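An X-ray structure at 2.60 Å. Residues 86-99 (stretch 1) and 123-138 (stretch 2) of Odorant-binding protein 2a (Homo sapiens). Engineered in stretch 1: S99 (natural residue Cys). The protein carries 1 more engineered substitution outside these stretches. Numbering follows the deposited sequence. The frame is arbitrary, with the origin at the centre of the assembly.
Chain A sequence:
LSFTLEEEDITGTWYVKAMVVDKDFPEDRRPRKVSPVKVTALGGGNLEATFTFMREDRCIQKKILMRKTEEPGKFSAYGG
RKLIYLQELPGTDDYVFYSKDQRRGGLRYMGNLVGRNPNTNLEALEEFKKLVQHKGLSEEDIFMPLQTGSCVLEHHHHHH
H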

ATOM      1  N   LEU A  86       3.146   7.720   4.263  1.00 77.45           N
ATOM      2  CA  LEU A  86       2.196   7.124   5.186  1.00 79.49           C
ATOM      3  C   LEU A  86       1.509   8.282   5.865  1.00 82.76           C
ATOM      4  O   LEU A  86       2.168   9.134   6.449  1.00 87.72           O
ATOM      5  CB  LEU A  86       2.890   6.206   6.204  1.00 83.16           C
ATOM      6  CG  LEU A  86       1.991   5.177   6.918  1.00 84.38           C
ATOM      7  CD1 LEU A  86       1.305   4.252   5.918  1.00 84.20           C
ATOM      8  CD2 LEU A  86       2.761   4.344   7.941  1.00 87.94           C
ATOM      9  N   GLN A  87       0.186   8.323   5.763  1.00 84.57           N
ATOM     10  CA  GLN A  87      -0.609   9.405   6.339  1.00 89.63           C
ATOM     11  C   GLN A  87      -1.724   8.816   7.187  1.00 83.93           C
ATOM     12  O   GLN A  87      -2.311   7.797   6.831  1.00 80.67           O
ATOM     13  CB  GLN A  87      -1.239  10.266   5.250  1.00 94.05           C
ATOM     14  CG  GLN A  87      -0.283  10.777   4.181  1.00102.93           C
ATOM     15  CD  GLN A  87      -1.027  11.423   3.020  1.00107.95           C
ATOM     16  OE1 GLN A  87      -2.146  11.927   3.187  1.00109.13           O
ATOM     17  NE2 GLN A  87      -0.409  11.416   1.837  1.00108.84           N
ATOM     18  N   GLU A  88      -2.008   9.468   8.307  1.00 83.42           N
ATOM     19  CA  GLU A  88      -3.111   9.076   9.167  1.00 82.10           C
ATOM     20  C   GLU A  88      -4.401   9.367   8.395  1.00 76.98           C
ATOM     21  O   GLU A  88      -4.505  10.388   7.715  1.00 76.32           O
ATOM     22  CB  GLU A  88      -3.016   9.795  10.528  1.00 88.43           C
ATOM     23  CG  GLU A  88      -3.252   8.854  11.697  1.00 91.01           C
ATOM     24  CD  GLU A  88      -2.749   9.382  13.030  1.00 96.30           C
ATOM     25  OE1 GLU A  88      -1.976  10.355  13.045  1.00 98.91           O
ATOM     26  OE2 GLU A  88      -3.148   8.831  14.074  1.00 98.63           O
ATOM     27  N   LEU A  89      -5.334   8.418   8.404  1.00 73.05           N
ATOM     28  CA  LEU A  89      -6.630   8.624   7.775  1.00 69.90           C
ATOM     29  C   LEU A  89      -7.575   9.122   8.875  1.00 73.61           C
ATOM     30  O   LEU A  89      -8.019   8.344   9.730  1.00 73.32           O
ATOM     31  CB  LEU A  89      -7.150   7.338   7.142  1.00 64.97           C
ATOM     32  CG  LEU A  89      -8.463   7.468   6.363  1.00 62.69           C
ATOM     33  CD1 LEU A  89      -8.349   8.487   5.228  1.00 61.18           C
ATOM     34  CD2 LEU A  89      -8.877   6.110   5.811  1.00 59.06           C
ATOM     35  N   PRO A  90      -7.878  10.429   8.870  1.00 75.01           N
ATOM     36  CA  PRO A  90      -8.664  11.012   9.958  1.00 77.23           C
ATOM     37  C   PRO A  90     -10.057  10.407  10.177  1.00 74.67           C
ATOM     38  O   PRO A  90     -10.734  10.014   9.224  1.00 73.17           O
ATOM     39  CB  PRO A  90      -8.784  12.482   9.550  1.00 80.20           C
ATOM     40  CG  PRO A  90      -7.640  12.726   8.630  1.00 80.62           C
ATOM     41  CD  PRO A  90      -7.487  11.444   7.870  1.00 76.43           C
ATOM     42  N   GLY A  91     -10.465  10.348  11.441  1.00 76.48           N
ATOM     43  CA  GLY A  91     -11.771   9.823  11.822  1.00 76.63           C
ATOM     44  C   GLY A  91     -11.802   8.324  12.001  1.00 75.04           C
ATOM     45  O   GLY A  91     -12.853   7.733  12.261  1.00 72.40           O
ATOM     46  N   THR A  92     -10.646   7.699  11.858  1.00 77.62           N
ATOM     47  CA  THR A  92     -10.552   6.263  12.031  1.00 78.02           C
ATOM     48  C   THR A  92      -9.141   5.952  12.508  1.00 80.03           C
ATOM     49  O   THR A  92      -8.316   6.862  12.716  1.00 84.28           O
ATOM     50  CB  THR A  92     -10.903   5.487  10.740  1.00 73.55           C
ATOM     51  OG1 THR A  92     -10.589   4.101  10.917  1.00 77.32           O
ATOM     52  CG2 THR A  92     -10.133   6.026   9.570  1.00 70.57           C
ATOM     53  N   ASP A  93      -8.878   4.665  12.678  1.00 77.03           N
ATOM     54  CA  ASP A  93      -7.618   4.200  13.232  1.00 78.76           C
ATOM     55  C   ASP A  93      -6.721   3.554  12.172  1.00 74.29           C
ATOM     56  O   ASP A  93      -5.836   2.756  12.501  1.00 75.28           O
ATOM     57  CB  ASP A  93      -7.918   3.242  14.386  1.00 81.78           C
ATOM     58  CG  ASP A  93      -8.804   3.884  15.452  1.00 83.80           C
ATOM     59  OD1 ASP A  93      -8.489   5.014  15.886  1.00 84.91           O
ATOM     60  OD2 ASP A  93      -9.821   3.267  15.833  1.00 81.59           O
ATOM     61  N   ASP A  94      -6.930   3.944  10.913  1.00 68.77           N
ATOM     62  CA  ASP A  94      -6.161   3.430   9.797  1.00 64.40           C
ATOM     63  C   ASP A  94      -5.327   4.534   9.182  1.00 63.86           C
ATOM     64  O   ASP A  94      -5.475   5.716   9.511  1.00 68.64           O
ATOM     65  CB  ASP A  94      -7.084   2.838   8.731  1.00 60.24           C
ATOM     66  CG  ASP A  94      -7.766   1.568   9.182  1.00 60.56           C
ATOM     67  OD1 ASP A  94      -7.252   0.865  10.064  1.00 64.07           O
ATOM     68  OD2 ASP A  94      -8.837   1.253   8.654  1.00 60.40           O
ATOM     69  N   TYR A  95      -4.447   4.127   8.279  1.00 58.75           N
ATOM     70  CA  TYR A  95      -3.553   5.031   7.589  1.00 57.82           C
ATOM     71  C   TYR A  95      -3.740   4.829   6.094  1.00 55.26           C
ATOM     72  O   TYR A  95      -4.305   3.821   5.664  1.00 49.90           O
ATOM     73  CB  TYR A  95      -2.113   4.706   7.945  1.00 58.91           C
ATOM     74  CG  TYR A  95      -1.656   5.101   9.325  1.00 62.81           C
ATOM     75  CD1 TYR A  95      -1.924   4.301  10.428  1.00 64.46           C
ATOM     76  CD2 TYR A  95      -0.897   6.242   9.516  1.00 66.00           C
ATOM     77  CE1 TYR A  95      -1.466   4.645  11.692  1.00 68.82           C
ATOM     78  CE2 TYR A  95      -0.442   6.602  10.766  1.00 70.57           C
ATOM     79  CZ  TYR A  95      -0.724   5.801  11.855  1.00 72.43           C
ATOM     80  OH  TYR A  95      -0.263   6.164  13.109  1.00 78.43           O
ATOM     81  N   VAL A  96      -3.234   5.780   5.316  1.00 57.30           N
ATOM     82  CA  VAL A  96      -3.153   5.635   3.867  1.00 57.93           C
ATOM     83  C   VAL A  96      -1.702   5.536   3.428  1.00 60.66           C
ATOM     84  O   VAL A  96      -0.857   6.293   3.887  1.00 64.36           O
ATOM     85  CB  VAL A  96      -3.809   6.809   3.146  1.00 58.14           C
ATOM     86  CG1 VAL A  96      -3.573   6.719   1.647  1.00 55.73           C
ATOM     87  CG2 VAL A  96      -5.291   6.815   3.456  1.00 59.42           C
ATOM     88  N   PHE A  97      -1.433   4.575   2.552  1.00 60.66           N
ATOM     89  CA  PHE A  97      -0.110   4.341   2.012  1.00 63.75           C
ATOM     90  C   PHE A  97      -0.190   4.773   0.562  1.00 62.05           C
ATOM     91  O   PHE A  97      -0.781   4.098  -0.269  1.00 63.49           O
ATOM     92  CB  PHE A  97       0.209   2.860   2.151  1.00 65.79           C
ATOM     93  CG  PHE A  97       1.506   2.437   1.553  1.00 70.55           C
ATOM     94  CD1 PHE A  97       1.596   2.120   0.192  1.00 71.41           C
ATOM     95  CD2 PHE A  97       2.620   2.265   2.358  1.00 74.96           C
ATOM     96  CE1 PHE A  97       2.790   1.684  -0.352  1.00 72.15           C
ATOM     97  CE2 PHE A  97       3.813   1.826   1.818  1.00 78.79           C
ATOM     98  CZ  PHE A  97       3.898   1.535   0.461  1.00 76.52           C
ATOM     99  N   TYR A  98       0.383   5.929   0.280  1.00 63.83           N
ATOM    100  CA  TYR A  98       0.302   6.556  -1.030  1.00 65.02           C
ATOM    101  C   TYR A  98       1.668   6.409  -1.670  1.00 62.75           C
ATOM    102  O   TYR A  98       2.672   6.660  -1.006  1.00 65.31           O
ATOM    103  CB  TYR A  98      -0.076   8.031  -0.840  1.00 71.72           C
ATOM    104  CG  TYR A  98      -0.324   8.808  -2.109  1.00 78.56           C
ATOM    105  CD1 TYR A  98      -1.275   8.388  -3.036  1.00 78.95           C
ATOM    106  CD2 TYR A  98       0.376   9.998  -2.373  1.00 89.34           C
ATOM    107  CE1 TYR A  98      -1.507   9.111  -4.207  1.00 84.02           C
ATOM    108  CE2 TYR A  98       0.149  10.734  -3.538  1.00 91.70           C
ATOM    109  CZ  TYR A  98      -0.793  10.288  -4.456  1.00 89.16           C
ATOM    110  OH  TYR A  98      -1.023  11.020  -5.605  1.00 87.45           O
ATOM    111  N   SER A  99       1.728   5.951  -2.918  1.00 57.98           N
ATOM    112  CA  SER A  99       3.010   5.797  -3.596  1.00 58.19           C
ATOM    113  C   SER A  99       3.013   6.494  -4.953  1.00 58.74           C
ATOM    114  O   SER A  99       2.021   6.479  -5.685  1.00 56.17           O
ATOM    115  CB  SER A  99       3.377   4.313  -3.756  1.00 58.89           C
ATOM    116  OG  SER A  99       2.809   3.733  -4.926  1.00 56.34           O
TER
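Stretch 2 123-138: EALEEFKKLVQHKGLS

Stretch 2 is a helix through H134, followed by a short tail, and it packs on the face of the hairpin of stretch 1 that carries L89, V96 and Y98. No hydrogen bond crosses between them; the contact is made by packing, and the helix satisfies its own backbone through i to i+4 bonds. The stretch enters beside the type II turn from L89 to T92, and its tail, past the helix, reaches Y98. The helix runs in the same general sense as strand 95-99, and so against strand 86-88.

A124 opens the contact where the backbones come close, its CA 6.2 Å from the CA of T92. A methyl group fits this space: A124 CB lies 3.9 Å from T92 OG1 and 4.0 Å from D94 OD2. L125 and E126 make no contact. One turn on from A124, E127 meets L89, with E127 CB 4.0 Å from L89 CG, while its carboxylate holds K130 along the helix (K130 NZ to E127 OE1, 3.0 Å). L89 also reaches the helix backbone, its CD2 3.7 Å from A124 O.

F128 points its CA-to-CB bond sideways, yet its ring edge still meets V96, CD1 to V96 CG2 at 4.0 Å. L131, another turn along, packs on L89 and V96, its CD1 3.8 Å from L89 CD1 and 4.0 Å from V96 CG2, with Q87 OE1 farther off at 4.4 Å from the same CD1. The spacing A124, E127/F128, L131 is the usual three-four rhythm of a helix face laid on a sheet.

K135, the first residue to leave helical angles, extends its aliphatic chain over one face of Y98, with K135 CD 3.9 Å from the ring centroid in a CH-pi contact. Its NZ, 5.4 Å from that centroid, adds at most a weak attraction. G136 takes a positive phi at which a CB would jam against the preceding carbonyl. L137 then closes the contact at the ring edge, CD1 4.3 Å from Y98 CE1.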

ATOM      1  N   GLU A 123     -17.162   2.942   7.229  1.00 50.38           N
ATOM      2  CA  GLU A 123     -16.902   4.373   7.378  1.00 53.47           C
ATOM      3  C   GLU A 123     -15.442   4.668   7.038  1.00 50.27           C
ATOM      4  O   GLU A 123     -15.137   5.694   6.455  1.00 50.46           O
ATOM      5  CB  GLU A 123     -17.263   4.868   8.787  1.00 59.45           C
ATOM      6  CG  GLU A 123     -17.528   6.368   8.853  1.00 67.60           C
ATOM      7  CD  GLU A 123     -18.215   6.832  10.149  1.00 78.06           C
ATOM      8  OE1 GLU A 123     -18.172   6.116  11.186  1.00 81.74           O
ATOM      9  OE2 GLU A 123     -18.819   7.935  10.128  1.00 80.67           O
ATOM     10  N   ALA A 124     -14.554   3.739   7.347  1.00 47.95           N
ATOM     11  CA  ALA A 124     -13.160   3.881   6.989  1.00 46.81           C
ATOM     12  C   ALA A 124     -12.926   3.800   5.466  1.00 46.14           C
ATOM     13  O   ALA A 124     -12.137   4.565   4.901  1.00 44.44           O
ATOM     14  CB  ALA A 124     -12.353   2.828   7.704  1.00 46.91           C
ATOM     15  N   LEU A 125     -13.643   2.901   4.800  1.00 45.11           N
ATOM     16  CA  LEU A 125     -13.571   2.812   3.350  1.00 44.59           C
ATOM     17  C   LEU A 125     -14.064   4.079   2.702  1.00 44.12           C
ATOM     18  O   LEU A 125     -13.587   4.465   1.643  1.00 44.30           O
ATOM     19  CB  LEU A 125     -14.407   1.633   2.831  1.00 47.50           C
ATOM     20  CG  LEU A 125     -13.838   0.237   3.077  1.00 49.30           C
ATOM     21  CD1 LEU A 125     -14.807  -0.830   2.594  1.00 51.44           C
ATOM     22  CD2 LEU A 125     -12.503   0.099   2.370  1.00 48.06           C
ATOM     23  N   GLU A 126     -15.048   4.710   3.321  1.00 45.83           N
ATOM     24  CA  GLU A 126     -15.594   5.945   2.799  1.00 49.38           C
ATOM     25  C   GLU A 126     -14.635   7.124   2.922  1.00 47.64           C
ATOM     26  O   GLU A 126     -14.568   7.968   2.031  1.00 46.63           O
ATOM     27  CB  GLU A 126     -16.854   6.296   3.568  1.00 55.21           C
ATOM     28  CG  GLU A 126     -17.967   6.760   2.674  1.00 60.91           C
ATOM     29  CD  GLU A 126     -18.551   5.616   1.899  1.00 61.60           C
ATOM     30  OE1 GLU A 126     -19.125   4.729   2.549  1.00 66.02           O
ATOM     31  OE2 GLU A 126     -18.433   5.613   0.665  1.00 59.10           O
ATOM     32  N   GLU A 127     -13.942   7.209   4.049  1.00 47.86           N
ATOM     33  CA  GLU A 127     -12.933   8.258   4.240  1.00 51.03           C
ATOM     34  C   GLU A 127     -11.789   8.074   3.250  1.00 49.84           C
ATOM     35  O   GLU A 127     -11.260   9.053   2.719  1.00 49.10           O
ATOM     36  CB  GLU A 127     -12.375   8.241   5.663  1.00 52.51           C
ATOM     37  CG  GLU A 127     -13.367   8.678   6.710  1.00 55.58           C
ATOM     38  CD  GLU A 127     -13.879  10.076   6.462  1.00 57.97           C
ATOM     39  OE1 GLU A 127     -15.122  10.234   6.445  1.00 68.38           O
ATOM     40  OE2 GLU A 127     -13.052  11.006   6.287  1.00 58.72           O
ATOM     41  N   PHE A 128     -11.435   6.811   3.011  1.00 47.21           N
ATOM     42  CA  PHE A 128     -10.450   6.454   2.018  1.00 46.07           C
ATOM     43  C   PHE A 128     -10.854   6.945   0.638  1.00 45.60           C
ATOM     44  O   PHE A 128     -10.062   7.553  -0.058  1.00 45.05           O
ATOM     45  CB  PHE A 128     -10.296   4.951   1.981  1.00 45.40           C
ATOM     46  CG  PHE A 128      -9.273   4.475   0.996  1.00 45.91           C
ATOM     47  CD1 PHE A 128      -7.951   4.835   1.149  1.00 48.07           C
ATOM     48  CD2 PHE A 128      -9.624   3.643  -0.059  1.00 46.15           C
ATOM     49  CE1 PHE A 128      -6.992   4.383   0.269  1.00 47.64           C
ATOM     50  CE2 PHE A 128      -8.666   3.184  -0.949  1.00 46.38           C
ATOM     51  CZ  PHE A 128      -7.345   3.559  -0.775  1.00 46.42           C
ATOM     52  N   LYS A 129     -12.099   6.687   0.263  1.00 45.62           N
ATOM     53  CA  LYS A 129     -12.635   7.137  -1.014  1.00 46.59           C
ATOM     54  C   LYS A 129     -12.564   8.656  -1.122  1.00 50.28           C
ATOM     55  O   LYS A 129     -12.067   9.183  -2.109  1.00 52.55           O
ATOM     56  CB  LYS A 129     -14.074   6.660  -1.135  1.00 47.31           C
ATOM     57  CG  LYS A 129     -14.837   7.118  -2.357  1.00 50.00           C
ATOM     58  CD  LYS A 129     -16.196   6.425  -2.356  1.00 53.08           C
ATOM     59  CE  LYS A 129     -17.271   7.233  -3.062  1.00 58.05           C
ATOM     60  NZ  LYS A 129     -18.638   6.786  -2.662  1.00 62.37           N
ATOM     61  N   LYS A 130     -13.084   9.349  -0.114  1.00 52.24           N
ATOM     62  CA  LYS A 130     -13.026  10.824  -0.047  1.00 55.14           C
ATOM     63  C   LYS A 130     -11.612  11.350  -0.229  1.00 56.44           C
ATOM     64  O   LYS A 130     -11.387  12.286  -0.981  1.00 56.75           O
ATOM     65  CB  LYS A 130     -13.544  11.327   1.307  1.00 55.95           C
ATOM     66  CG  LYS A 130     -15.028  11.160   1.532  1.00 56.32           C
ATOM     67  CD  LYS A 130     -15.322  11.220   3.027  1.00 57.87           C
ATOM     68  CE  LYS A 130     -16.743  11.678   3.317  1.00 58.41           C
ATOM     69  NZ  LYS A 130     -17.294  10.980   4.511  1.00 57.64           N
ATOM     70  N   LEU A 131     -10.664  10.768   0.495  1.00 58.62           N
ATOM     71  CA  LEU A 131      -9.281  11.222   0.422  1.00 64.06           C
ATOM     72  C   LEU A 131      -8.692  10.909  -0.958  1.00 62.24           C
ATOM     73  O   LEU A 131      -7.976  11.712  -1.556  1.00 64.77           O
ATOM     74  CB  LEU A 131      -8.450  10.570   1.526  1.00 67.99           C
ATOM     75  CG  LEU A 131      -6.929  10.808   1.493  1.00 73.31           C
ATOM     76  CD1 LEU A 131      -6.328  10.641   2.890  1.00 74.63           C
ATOM     77  CD2 LEU A 131      -6.220   9.903   0.483  1.00 71.99           C
ATOM     78  N   VAL A 132      -9.011   9.731  -1.453  1.00 60.21           N
ATOM     79  CA  VAL A 132      -8.587   9.301  -2.775  1.00 60.04           C
ATOM     80  C   VAL A 132      -9.038  10.276  -3.866  1.00 60.82           C
ATOM     81  O   VAL A 132      -8.248  10.635  -4.734  1.00 64.68           O
ATOM     82  CB  VAL A 132      -9.080   7.855  -3.030  1.00 58.66           C
ATOM     83  CG1 VAL A 132      -9.269   7.564  -4.512  1.00 62.68           C
ATOM     84  CG2 VAL A 132      -8.095   6.885  -2.410  1.00 56.83           C
ATOM     85  N   GLN A 133     -10.294  10.709  -3.806  1.00 60.45           N
ATOM     86  CA  GLN A 133     -10.856  11.634  -4.791  1.00 63.06           C
ATOM     87  C   GLN A 133     -10.232  13.026  -4.734  1.00 66.61           C
ATOM     88  O   GLN A 133     -10.081  13.690  -5.765  1.00 65.66           O
ATOM     89  CB  GLN A 133     -12.361  11.746  -4.596  1.00 64.94           C
ATOM     90  CG  GLN A 133     -13.102  10.463  -4.925  1.00 67.31           C
ATOM     91  CD  GLN A 133     -14.560  10.504  -4.513  1.00 71.51           C
ATOM     92  OE1 GLN A 133     -14.898  11.008  -3.431  1.00 73.62           O
ATOM     93  NE2 GLN A 133     -15.436   9.960  -5.362  1.00 69.61           N
ATOM     94  N   HIS A 134      -9.912  13.464  -3.514  1.00 70.36           N
ATOM     95  CA  HIS A 134      -9.184  14.716  -3.254  1.00 71.47           C
ATOM     96  C   HIS A 134      -7.905  14.755  -4.079  1.00 71.24           C
ATOM     97  O   HIS A 134      -7.567  15.788  -4.652  1.00 73.54           O
ATOM     98  CB  HIS A 134      -8.868  14.817  -1.744  1.00 71.80           C
ATOM     99  CG  HIS A 134      -8.254  16.115  -1.297  1.00 76.79           C
ATOM    100  ND1 HIS A 134      -7.064  16.160  -0.598  1.00 76.61           N
ATOM    101  CD2 HIS A 134      -8.670  17.400  -1.405  1.00 80.14           C
ATOM    102  CE1 HIS A 134      -6.762  17.414  -0.317  1.00 80.21           C
ATOM    103  NE2 HIS A 134      -7.719  18.187  -0.797  1.00 83.10           N
ATOM    104  N   LYS A 135      -7.218  13.614  -4.163  1.00 69.24           N
ATOM    105  CA  LYS A 135      -5.946  13.521  -4.880  1.00 71.50           C
ATOM    106  C   LYS A 135      -6.052  13.246  -6.387  1.00 68.68           C
ATOM    107  O   LYS A 135      -5.045  12.953  -7.021  1.00 70.44           O
ATOM    108  CB  LYS A 135      -5.061  12.453  -4.230  1.00 72.89           C
ATOM    109  CG  LYS A 135      -4.681  12.757  -2.789  1.00 78.35           C
ATOM    110  CD  LYS A 135      -3.632  11.769  -2.294  1.00 80.12           C
ATOM    111  CE  LYS A 135      -3.286  11.985  -0.826  1.00 85.39           C
ATOM    112  NZ  LYS A 135      -2.977  13.401  -0.442  1.00 89.37           N
ATOM    113  N   GLY A 136      -7.249  13.334  -6.963  1.00 66.89           N
ATOM    114  CA  GLY A 136      -7.429  13.151  -8.406  1.00 66.25           C
ATOM    115  C   GLY A 136      -7.719  11.730  -8.879  1.00 63.16           C
ATOM    116  O   GLY A 136      -8.086  11.523 -10.040  1.00 63.47           O
ATOM    117  N   LEU A 137      -7.563  10.746  -7.998  1.00 60.09           N
ATOM    118  CA  LEU A 137      -7.905   9.352  -8.323  1.00 58.62           C
ATOM    119  C   LEU A 137      -9.433   9.148  -8.246  1.00 59.40           C
ATOM    120  O   LEU A 137     -10.160  10.051  -7.824  1.00 60.67           O
ATOM    121  CB  LEU A 137      -7.146   8.371  -7.404  1.00 53.76           C
ATOM    122  CG  LEU A 137      -5.608   8.363  -7.519  1.00 52.03           C
ATOM    123  CD1 LEU A 137      -4.942   7.584  -6.388  1.00 49.33           C
ATOM    124  CD2 LEU A 137      -5.151   7.840  -8.879  1.00 52.27           C
ATOM    125  N   SER A 138      -9.912   7.986  -8.690  1.00 57.75           N
ATOM    126  CA  SER A 138     -11.352   7.751  -8.882  1.00 59.27           C
ATOM    127  C   SER A 138     -11.926   6.616  -8.040  1.00 58.19           C
ATOM    128  O   SER A 138     -11.265   5.600  -7.819  1.00 58.00           O
ATOM    129  CB  SER A 138     -11.609   7.457 -10.361  1.00 61.94           C
ATOM    130  OG  SER A 138     -12.991   7.295 -10.633  1.00 64.27           O
TER